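Local coordinates for putative glycosyltransferase (Mannosyltransferase) involved in glycosylating the PBCV-1 major capsid protein (Paramecium bursaria Chlorella virus 1, PDB 2P6W) that is thought to glycosylate the viral major capsid protein; this chain is its N-terminal GT-A-type domain, which binds manganese, UDP and UDP-glucose, at residues Gly37-Tyr42 with Glu68-Thr73; Asn104-Thr109 with Pro166-Val171; Ile120-Lys125 with Pro151-Thr156. All coordinates share one frame; numbering follows the deposited sequence.

Contact 1 (Gly37-Tyr42 with Glu68-Thr73); sequences GYNFYY and EKFPST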
loop_
_atom_site.group_PDB
_atom_site.type_symbol
_atom_site.label_atom_id
_atom_site.label_comp_id
_atom_site.label_asym_id
_atom_site.label_seq_id
_atom_site.Cartn_x
_atom_site.Cartn_y
_atom_site.Cartn_z
ATOM N N GLY A 37 -13.761 -0.978 11.920
ATOM C CA GLY A 37 -13.513 0.199 12.746
ATOM C C GLY A 37 -12.169 0.836 12.451
ATOM O O GLY A 37 -11.658 1.607 13.267
ATOM N N TYR A 38 -11.594 0.536 11.288
ATOM C CA TYR A 38 -10.333 1.184 10.914
ATOM C C TYR A 38 -10.615 2.569 10.379
ATOM O O TYR A 38 -11.681 2.817 9.823
ATOM C CB TYR A 38 -9.586 0.396 9.830
ATOM C CG TYR A 38 -9.354 -1.062 10.119
ATOM C CD1 TYR A 38 -8.877 -1.488 11.360
ATOM C CD2 TYR A 38 -9.539 -2.023 9.119
ATOM C CE1 TYR A 38 -8.631 -2.851 11.621
ATOM C CE2 TYR A 38 -9.305 -3.386 9.375
ATOM C CZ TYR A 38 -8.852 -3.794 10.629
ATOM O OH TYR A 38 -8.614 -5.128 10.889
ATOM N N ASN A 39 -9.644 3.477 10.502
ATOM C CA ASN A 39 -9.789 4.796 9.882
ATOM C C ASN A 39 -9.459 4.641 8.410
ATOM O O ASN A 39 -8.715 3.737 8.042
ATOM C CB ASN A 39 -8.822 5.819 10.486
ATOM C CG ASN A 39 -8.918 5.907 11.999
ATOM O OD1 ASN A 39 -7.903 5.780 12.719
ATOM N ND2 ASN A 39 -10.129 6.101 12.499
ATOM N N PHE A 40 -10.020 5.513 7.579
ATOM C CA PHE A 40 -9.770 5.496 6.150
ATOM C C PHE A 40 -9.457 6.921 5.698
ATOM O O PHE A 40 -10.259 7.829 5.940
ATOM C CB PHE A 40 -10.997 4.949 5.415
ATOM C CG PHE A 40 -10.849 4.923 3.933
ATOM C CD1 PHE A 40 -9.798 4.237 3.335
ATOM C CD2 PHE A 40 -11.763 5.595 3.125
ATOM C CE1 PHE A 40 -9.654 4.216 1.934
ATOM C CE2 PHE A 40 -11.634 5.578 1.727
ATOM C CZ PHE A 40 -10.588 4.878 1.138
ATOM N N TYR A 41 -8.274 7.106 5.102
ATOM C CA TYR A 41 -7.870 8.387 4.523
ATOM C C TYR A 41 -7.681 8.210 3.033
ATOM O O TYR A 41 -6.951 7.313 2.604
ATOM C CB TYR A 41 -6.556 8.957 5.123
ATOM C CG TYR A 41 -6.279 10.303 4.516
ATOM C CD1 TYR A 41 -6.866 11.452 5.035
ATOM C CD2 TYR A 41 -5.519 10.418 3.353
ATOM C CE1 TYR A 41 -6.677 12.686 4.437
ATOM C CE2 TYR A 41 -5.309 11.649 2.750
ATOM C CZ TYR A 41 -5.912 12.783 3.292
ATOM O OH TYR A 41 -5.751 14.022 2.707
ATOM N N TYR A 42 -8.320 9.073 2.237
ATOM C CA TYR A 42 -8.200 8.973 0.774
ATOM C C TYR A 42 -7.842 10.310 0.147
ATOM O O TYR A 42 -8.576 11.294 0.322
ATOM C CB TYR A 42 -9.521 8.477 0.192
ATOM C CG TYR A 42 -9.426 7.975 -1.216
ATOM C CD1 TYR A 42 -8.899 6.705 -1.490
ATOM C CD2 TYR A 42 -9.870 8.752 -2.292
ATOM C CE1 TYR A 42 -8.814 6.240 -2.824
ATOM C CE2 TYR A 42 -9.802 8.291 -3.595
ATOM C CZ TYR A 42 -9.277 7.039 -3.860
ATOM O OH TYR A 42 -9.215 6.569 -5.159
ATOM N N GLU A 68 -2.125 13.419 10.166
ATOM C CA GLU A 68 -2.775 14.625 10.679
ATOM C C GLU A 68 -4.258 14.389 10.973
ATOM O O GLU A 68 -4.792 14.835 11.998
ATOM C CB GLU A 68 -2.608 15.775 9.702
ATOM C CG GLU A 68 -3.208 17.080 10.230
ATOM C CD GLU A 68 -2.854 18.278 9.388
ATOM O OE1 GLU A 68 -2.067 18.119 8.439
ATOM O OE2 GLU A 68 -3.379 19.383 9.672
ATOM N N LYS A 69 -4.917 13.668 10.075
ATOM C CA LYS A 69 -6.355 13.435 10.205
ATOM C C LYS A 69 -6.626 12.476 11.348
ATOM O O LYS A 69 -7.618 12.643 12.086
ATOM C CB LYS A 69 -6.919 12.903 8.883
ATOM C CG LYS A 69 -8.418 12.632 8.851
ATOM C CD LYS A 69 -9.251 13.877 9.030
ATOM C CE LYS A 69 -10.734 13.522 9.163
ATOM N NZ LYS A 69 -11.278 12.795 7.969
ATOM N N PHE A 70 -5.742 11.488 11.493
ATOM C CA PHE A 70 -5.934 10.409 12.473
ATOM C C PHE A 70 -4.715 10.290 13.398
ATOM O O PHE A 70 -3.950 9.327 13.327
ATOM C CB PHE A 70 -6.265 9.079 11.771
ATOM C CG PHE A 70 -7.500 9.146 10.909
ATOM C CD1 PHE A 70 -8.764 9.231 11.489
ATOM C CD2 PHE A 70 -7.401 9.169 9.521
ATOM C CE1 PHE A 70 -9.915 9.329 10.697
ATOM C CE2 PHE A 70 -8.556 9.250 8.718
ATOM C CZ PHE A 70 -9.816 9.322 9.319
ATOM N N PRO A 71 -4.550 11.264 14.301
ATOM C CA PRO A 71 -3.354 11.270 15.148
ATOM C C PRO A 71 -3.197 10.075 16.108
ATOM O O PRO A 71 -2.075 9.821 16.563
ATOM C CB PRO A 71 -3.475 12.595 15.916
ATOM C CG PRO A 71 -4.917 12.912 15.900
ATOM C CD PRO A 71 -5.434 12.410 14.590
ATOM N N SER A 72 -4.273 9.345 16.400
ATOM C CA SER A 72 -4.187 8.201 17.320
ATOM C C SER A 72 -3.717 6.907 16.639
ATOM O O SER A 72 -3.604 5.860 17.287
ATOM C CB SER A 72 -5.527 7.980 18.028
ATOM O OG SER A 72 -5.831 9.108 18.831
ATOM N N THR A 73 -3.464 6.983 15.334
ATOM C CA THR A 73 -3.034 5.807 14.552
ATOM C C THR A 73 -1.780 5.155 15.115
ATOM O O THR A 73 -0.824 5.844 15.463
ATOM C CB THR A 73 -2.763 6.183 13.085
ATOM O OG1 THR A 73 -3.902 6.862 12.538
ATOM C CG2 THR A 73 -2.474 4.931 12.249
#
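N39 and F70 both carry CG anti to the carbonyl carbon and beside the backbone N (chi1 -53° and -58°), which brings N39 CG over the ring. The two side chains slide past each other in opposite directions. The N39 amide lies almost parallel to the F70 ring, with the planes only 6° apart.

N39 CB sits over the centre of the ring, 3.5 Å from the F70 centroid, and makes a CH-pi contact. The amide follows it across the same face, with N39 CG 3.4 Å from F70 CD1. The opposite face of the ring is met by K69 CG, which lies 3.4 Å above the plane and toward the rim. F70 is therefore layered between the strand asparagine and its own helical neighbour. At the ring edge Y41 CB approaches F70 CE2 at 4.1 Å, near the ring plane. The F40 carbonyl comes in obliquely, its O 3.6 Å from F70 CE2. Further out, Y41 CD1 rests 4.1 Å from K69 CB, and Y41 OH bonds to E43.

F70 is the first residue to leave helix 59-69 and opens a type I turn to T73. Its carbonyl O accepts twice. One donor is T73 N. The other, T73 OG1, meets a lone pair of F70 O at 2.6 Å, in the carbonyl plane. T73 OG1 also bonds to T9 on the adjoining strand 8-13, and N39 OD1 bonds weakly to the same hydroxyl.

The contact fastens the end of helix 59-69 to edge strand 39-43 of the Rossmann-like sheet. Its chemistry is dispersion and CH-pi packing on an aromatic face. Across the two segments there is no direct polar bond, and the shared T9 hydroxyl links their polar atoms indirectly, weakly on the N39 side.

Contact 2 (Asn104-Thr109 with Pro166-Val171); sequences NILYHT and PGRYIV
R168 and L106 meet through both backbone and side chain, at the point where two parallel strands begin to pair. Backbone bonds form the first group. R168 O accepts from L106 N at 2.7 Å and more weakly from Y107 N. I170 N then donates to Y107 O at 3.1 Å. T109 N donates to I170 O at 2.9 Å. Y107, H108 and T109 thus pair with Y169, I170 and V171. I170 O takes a second donor, T109 OG1, which lies above the carbonyl plane.

Polar side-chain bonds gather around R168. Its chain bends at chi3 (65°), which brings NE round to N104 O. NE donates to N104 O at 2.9 Å, with the acceptor at the guanidinium edge and in its plane. NH2 donates to water 1, which gives a weak bond to I105 O. The N104 amide is nearly parallel to the guanidinium, 4° apart, but OD1 is poorly placed to accept from NE.

Apolar packing is the third group. L106 CD1 sits over the centre of one guanidinium face, and L106 CD2 comes within 3.5 Å of R168 NH2. I105 CD1 touches I170 CG1 at 4.0 Å, the two side chains crossing at about a right angle. I105 CG2 lies over one face of the H108 ring, toward the rim. I170 lies alongside the H108 ring. Y107 and Y169 meet at their CB atoms on the other face of the sheet, where F162 of helix 153-164 stacks on Y169. Y107 OH bonds to E135.

The pairing adds outermost strand 169-172 to the six-stranded sheet. NE of R168 serves one backbone carbonyl and NH2 a water. Within the two segments these partners would favour the positive charge of the guanidinium, while leucine carbons lie on one face.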
loop_
_atom_site.group_PDB
_atom_site.type_symbol
_atom_site.label_atom_id
_atom_site.label_comp_id
_atom_site.label_asym_id
_atom_site.label_seq_id
_atom_site.Cartn_x
_atom_site.Cartn_y
_atom_site.Cartn_z
ATOM N N ASN A 104 8.907 -3.888 18.147
ATOM C CA ASN A 104 10.146 -3.427 17.537
ATOM C C ASN A 104 10.022 -3.183 16.029
ATOM O O ASN A 104 10.912 -2.595 15.423
ATOM C CB ASN A 104 11.258 -4.450 17.770
ATOM C CG ASN A 104 12.635 -3.910 17.416
ATOM O OD1 ASN A 104 12.960 -2.755 17.714
ATOM N ND2 ASN A 104 13.451 -4.746 16.785
ATOM N N ILE A 105 8.940 -3.664 15.423
ATOM C CA ILE A 105 8.785 -3.555 13.960
ATOM C C ILE A 105 8.219 -2.194 13.529
ATOM O O ILE A 105 7.225 -1.721 14.104
ATOM C CB ILE A 105 7.941 -4.728 13.398
ATOM C CG1 ILE A 105 8.565 -6.073 13.797
ATOM C CG2 ILE A 105 7.821 -4.628 11.864
ATOM C CD1 ILE A 105 10.057 -6.225 13.411
ATOM N N LEU A 106 8.882 -1.577 12.534
ATOM C CA LEU A 106 8.462 -0.300 11.930
ATOM C C LEU A 106 7.806 -0.489 10.560
ATOM O O LEU A 106 6.977 0.321 10.176
ATOM C CB LEU A 106 9.641 0.661 11.781
ATOM C CG LEU A 106 10.309 1.217 13.043
ATOM C CD1 LEU A 106 11.639 1.845 12.660
ATOM C CD2 LEU A 106 9.442 2.214 13.793
ATOM N N TYR A 107 8.182 -1.543 9.831
ATOM C CA TYR A 107 7.600 -1.805 8.507
ATOM C C TYR A 107 7.279 -3.268 8.319
ATOM O O TYR A 107 8.108 -4.109 8.622
ATOM C CB TYR A 107 8.621 -1.449 7.419
ATOM C CG TYR A 107 8.754 0.026 7.117
ATOM C CD1 TYR A 107 7.986 0.627 6.113
ATOM C CD2 TYR A 107 9.656 0.819 7.819
ATOM C CE1 TYR A 107 8.094 1.991 5.838
ATOM C CE2 TYR A 107 9.775 2.165 7.551
ATOM C CZ TYR A 107 8.985 2.747 6.569
ATOM O OH TYR A 107 9.115 4.099 6.308
ATOM N N HIS A 108 6.082 -3.562 7.809
ATOM C CA HIS A 108 5.782 -4.875 7.261
ATOM C C HIS A 108 5.623 -4.726 5.754
ATOM O O HIS A 108 4.838 -3.885 5.293
ATOM C CB HIS A 108 4.489 -5.426 7.864
ATOM C CG HIS A 108 4.639 -5.844 9.287
ATOM N ND1 HIS A 108 4.356 -5.010 10.343
ATOM C CD2 HIS A 108 5.096 -6.994 9.825
ATOM C CE1 HIS A 108 4.628 -5.630 11.476
ATOM N NE2 HIS A 108 5.060 -6.843 11.189
ATOM N N THR A 109 6.412 -5.494 4.997
ATOM C CA THR A 109 6.401 -5.448 3.540
ATOM C C THR A 109 6.264 -6.859 2.981
ATOM O O THR A 109 6.238 -7.840 3.743
ATOM C CB THR A 109 7.697 -4.766 2.994
ATOM O OG1 THR A 109 8.839 -5.496 3.477
ATOM C CG2 THR A 109 7.753 -3.321 3.470
ATOM N N PRO A 166 18.070 -2.004 10.974
ATOM C CA PRO A 166 18.219 -3.450 11.032
ATOM C C PRO A 166 17.332 -4.034 12.127
ATOM O O PRO A 166 17.270 -3.492 13.244
ATOM C CB PRO A 166 19.704 -3.633 11.383
ATOM C CG PRO A 166 20.081 -2.365 12.061
ATOM C CD PRO A 166 19.351 -1.328 11.240
ATOM N N GLY A 167 16.627 -5.110 11.789
ATOM C CA GLY A 167 15.778 -5.806 12.740
ATOM C C GLY A 167 14.405 -5.198 12.958
ATOM O O GLY A 167 13.600 -5.728 13.733
ATOM N N ARG A 168 14.116 -4.084 12.284
ATOM C CA ARG A 168 12.862 -3.390 12.545
ATOM C C ARG A 168 11.925 -3.441 11.337
ATOM O O ARG A 168 11.040 -2.606 11.181
ATOM C CB ARG A 168 13.118 -1.949 13.022
ATOM C CG ARG A 168 14.042 -1.877 14.230
ATOM C CD ARG A 168 13.942 -0.516 14.921
ATOM N NE ARG A 168 12.622 -0.271 15.505
ATOM C CZ ARG A 168 12.296 0.855 16.132
ATOM N NH1 ARG A 168 13.186 1.827 16.220
ATOM N NH2 ARG A 168 11.089 1.020 16.655
ATOM N N TYR A 169 12.114 -4.452 10.495
ATOM C CA TYR A 169 11.198 -4.679 9.374
ATOM C C TYR A 169 11.072 -6.163 9.091
ATOM O O TYR A 169 11.966 -6.954 9.434
ATOM C CB TYR A 169 11.697 -3.963 8.119
ATOM C CG TYR A 169 13.046 -4.433 7.623
ATOM C CD1 TYR A 169 13.150 -5.462 6.680
ATOM C CD2 TYR A 169 14.238 -3.862 8.119
ATOM C CE1 TYR A 169 14.411 -5.883 6.228
ATOM C CE2 TYR A 169 15.495 -4.274 7.655
ATOM C CZ TYR A 169 15.560 -5.296 6.726
ATOM O OH TYR A 169 16.792 -5.721 6.280
ATOM N N ILE A 170 9.960 -6.531 8.445
ATOM C CA ILE A 170 9.753 -7.905 8.031
ATOM C C ILE A 170 9.293 -7.905 6.582
ATOM O O ILE A 170 8.460 -7.079 6.200
ATOM C CB ILE A 170 8.720 -8.644 8.909
ATOM C CG1 ILE A 170 9.178 -8.655 10.381
ATOM C CG2 ILE A 170 8.561 -10.097 8.444
ATOM C CD1 ILE A 170 8.200 -9.401 11.347
ATOM N N VAL A 171 9.841 -8.834 5.799
ATOM C CA VAL A 171 9.365 -9.104 4.438
ATOM C C VAL A 171 8.635 -10.433 4.495
ATOM O O VAL A 171 9.245 -11.464 4.802
ATOM C CB VAL A 171 10.518 -9.158 3.397
ATOM C CG1 VAL A 171 9.964 -9.398 2.003
ATOM C CG2 VAL A 171 11.311 -7.849 3.402
HETATM O O HOH W 1 8.378 -0.159 16.226
#

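Contact 3 (Ile120-Lys125 with Pro151-Thr156); sequences INTGVK and PYEQKT
E153 and Q154, at the start of helix 153-164, reach across to T122 and K125, and their acceptors are served one by one. E153 OE1 takes the T122 hydroxyl at 2.6 Å from T122 OG1, through its syn lone pair. E153 OE2 takes K125 NZ at 2.7 Å on its anti side. This is a salt bridge, and the two side chains meet tip to tip. The bend at E153 chi2 (-88°) brings CD round toward T122 and K125. K125 NZ has a second carboxylate partner, E135, while R59 makes only a long, weak ion pair with E153 OE1.

Q154 reaches out extended to the backbone. Its OE1 accepts from T122 N at 3.1 Å, the donor tilted from the amide carbonyl plane. Q154 NE2 is 3.2 Å from I120 O, at an angle too poor for a hydrogen bond. Water 2 donates to Q154 OE1 at 3.0 Å and to T122 OG1 at 2.7 Å. The T122 hydroxyl therefore both gives and receives.

The N121 amide has its own set of partners. OD1 accepts from G123 N at 2.9 Å, closing an Asx turn, and also from N178 ND2. N121 ND2 donates to E112. Just before the helix, Y152 at the N-cap position offers its O to both T156 N and T156 OG1.

The turn leads into strand 124-128 beside the metal site. The N121 side chain lies about 6 Å from the manganese ion, and the G123 backbone bonds to that of D80, a metal ligand. A largely buried polar network next to the DxD motif fits the GT-A nucleotide-sugar site, where R59 binds UDP-glucose.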
loop_
_atom_site.group_PDB
_atom_site.type_symbol
_atom_site.label_atom_id
_atom_site.label_comp_id
_atom_site.label_asym_id
_atom_site.label_seq_id
_atom_site.Cartn_x
_atom_site.Cartn_y
_atom_site.Cartn_z
ATOM N N ILE A 120 10.892 -6.435 -2.872
ATOM C CA ILE A 120 9.615 -6.131 -2.214
ATOM C C ILE A 120 8.684 -5.423 -3.189
ATOM O O ILE A 120 9.137 -4.752 -4.137
ATOM C CB ILE A 120 9.776 -5.290 -0.898
ATOM C CG1 ILE A 120 10.467 -3.939 -1.174
ATOM C CG2 ILE A 120 10.557 -6.067 0.139
ATOM C CD1 ILE A 120 10.484 -2.970 0.023
ATOM N N ASN A 121 7.380 -5.570 -2.946
ATOM C CA ASN A 121 6.393 -4.807 -3.693
ATOM C C ASN A 121 5.611 -3.949 -2.707
ATOM O O ASN A 121 4.901 -4.486 -1.849
ATOM C CB ASN A 121 5.474 -5.768 -4.444
ATOM C CG ASN A 121 4.417 -5.052 -5.236
ATOM O OD1 ASN A 121 3.571 -4.341 -4.677
ATOM N ND2 ASN A 121 4.407 -5.286 -6.549
ATOM N N THR A 122 5.750 -2.622 -2.831
ATOM C CA THR A 122 5.197 -1.712 -1.825
ATOM C C THR A 122 3.799 -1.201 -2.176
ATOM O O THR A 122 3.347 -0.197 -1.621
ATOM C CB THR A 122 6.143 -0.519 -1.547
ATOM O OG1 THR A 122 6.486 0.117 -2.783
ATOM C CG2 THR A 122 7.419 -0.984 -0.802
ATOM N N GLY A 123 3.101 -1.932 -3.052
ATOM C CA GLY A 123 1.696 -1.640 -3.358
ATOM C C GLY A 123 0.816 -1.824 -2.125
ATOM O O GLY A 123 -0.290 -1.277 -2.042
ATOM N N VAL A 124 1.314 -2.618 -1.176
ATOM C CA VAL A 124 0.725 -2.790 0.165
ATOM C C VAL A 124 1.885 -2.657 1.150
ATOM O O VAL A 124 2.869 -3.390 1.029
ATOM C CB VAL A 124 0.093 -4.192 0.343
ATOM C CG1 VAL A 124 -0.498 -4.317 1.734
ATOM C CG2 VAL A 124 -1.016 -4.411 -0.708
ATOM N N LYS A 125 1.776 -1.721 2.096
ATOM C CA LYS A 125 2.912 -1.394 2.968
ATOM C C LYS A 125 2.383 -0.902 4.303
ATOM O O LYS A 125 1.621 0.075 4.355
ATOM C CB LYS A 125 3.778 -0.292 2.325
ATOM C CG LYS A 125 4.962 0.162 3.161
ATOM C CD LYS A 125 5.771 1.275 2.467
ATOM C CE LYS A 125 5.020 2.612 2.438
ATOM N NZ LYS A 125 5.984 3.756 2.100
ATOM N N PRO A 151 12.562 1.279 -9.182
ATOM C CA PRO A 151 11.153 1.470 -8.775
ATOM C C PRO A 151 10.836 2.519 -7.690
ATOM O O PRO A 151 9.848 2.370 -6.975
ATOM C CB PRO A 151 10.750 0.068 -8.275
ATOM C CG PRO A 151 12.001 -0.480 -7.706
ATOM C CD PRO A 151 13.147 0.076 -8.546
ATOM N N TYR A 152 11.656 3.563 -7.565
ATOM C CA TYR A 152 11.240 4.785 -6.841
ATOM C C TYR A 152 11.097 4.558 -5.332
ATOM O O TYR A 152 12.078 4.181 -4.696
ATOM C CB TYR A 152 9.962 5.377 -7.459
ATOM C CG TYR A 152 10.030 5.485 -8.958
ATOM C CD1 TYR A 152 11.038 6.201 -9.571
ATOM C CD2 TYR A 152 9.070 4.859 -9.764
ATOM C CE1 TYR A 152 11.098 6.313 -10.954
ATOM C CE2 TYR A 152 9.123 4.963 -11.151
ATOM C CZ TYR A 152 10.137 5.693 -11.732
ATOM O OH TYR A 152 10.207 5.795 -13.108
ATOM N N GLU A 153 9.932 4.825 -4.740
ATOM C CA GLU A 153 9.775 4.654 -3.283
ATOM C C GLU A 153 10.056 3.214 -2.879
ATOM O O GLU A 153 10.503 2.935 -1.766
ATOM C CB GLU A 153 8.368 5.084 -2.821
ATOM C CG GLU A 153 7.968 4.639 -1.403
ATOM C CD GLU A 153 7.318 3.257 -1.367
ATOM O OE1 GLU A 153 7.196 2.614 -2.440
ATOM O OE2 GLU A 153 6.907 2.813 -0.264
ATOM N N GLN A 154 9.785 2.284 -3.788
ATOM C CA GLN A 154 9.976 0.870 -3.483
ATOM C C GLN A 154 11.459 0.555 -3.282
ATOM O O GLN A 154 11.845 -0.174 -2.363
ATOM C CB GLN A 154 9.399 0.055 -4.634
ATOM C CG GLN A 154 9.461 -1.430 -4.450
ATOM C CD GLN A 154 8.626 -2.129 -5.500
ATOM O OE1 GLN A 154 7.405 -2.197 -5.388
ATOM N NE2 GLN A 154 9.282 -2.662 -6.526
ATOM N N LYS A 155 12.297 1.108 -4.166
ATOM C CA LYS A 155 13.738 0.983 -4.040
ATOM C C LYS A 155 14.256 1.756 -2.822
ATOM O O LYS A 155 15.184 1.319 -2.136
ATOM C CB LYS A 155 14.416 1.488 -5.323
ATOM C CG LYS A 155 15.933 1.607 -5.184
ATOM C CD LYS A 155 16.683 1.488 -6.520
ATOM C CE LYS A 155 16.218 2.500 -7.554
ATOM N NZ LYS A 155 17.026 2.272 -8.810
ATOM N N THR A 156 13.633 2.900 -2.538
ATOM C CA THR A 156 14.091 3.731 -1.423
ATOM C C THR A 156 13.836 3.024 -0.097
ATOM O O THR A 156 14.693 3.008 0.795
ATOM C CB THR A 156 13.416 5.099 -1.449
ATOM O OG1 THR A 156 13.627 5.673 -2.751
ATOM C CG2 THR A 156 13.995 6.003 -0.343
HETATM O O HOH W 2 5.536 0.086 -5.323
#

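How the contacts relate
All three contacts reach the same six-stranded sheet. Contact 1 lies at edge strand 39-43, contact 2 at the opposite edge, and their centres are about 21 Å apart. Contact 3 is nested in the loop closed by contact 2, and the two touch. I120 CG2 packs 3.8 Å from both V171 CG2 and T109 OG1, and Y107 CE1 is 4.2 Å from K125 CD. E135 joins them too, bonding to Y107 and K125. Contact 3 is nearest the metal site. The T109 side chain of contact 2 is about 14 Å from the manganese ion. In contact 1, the Y41 side chain is about 7 Å from G13, a UDP-binding residue.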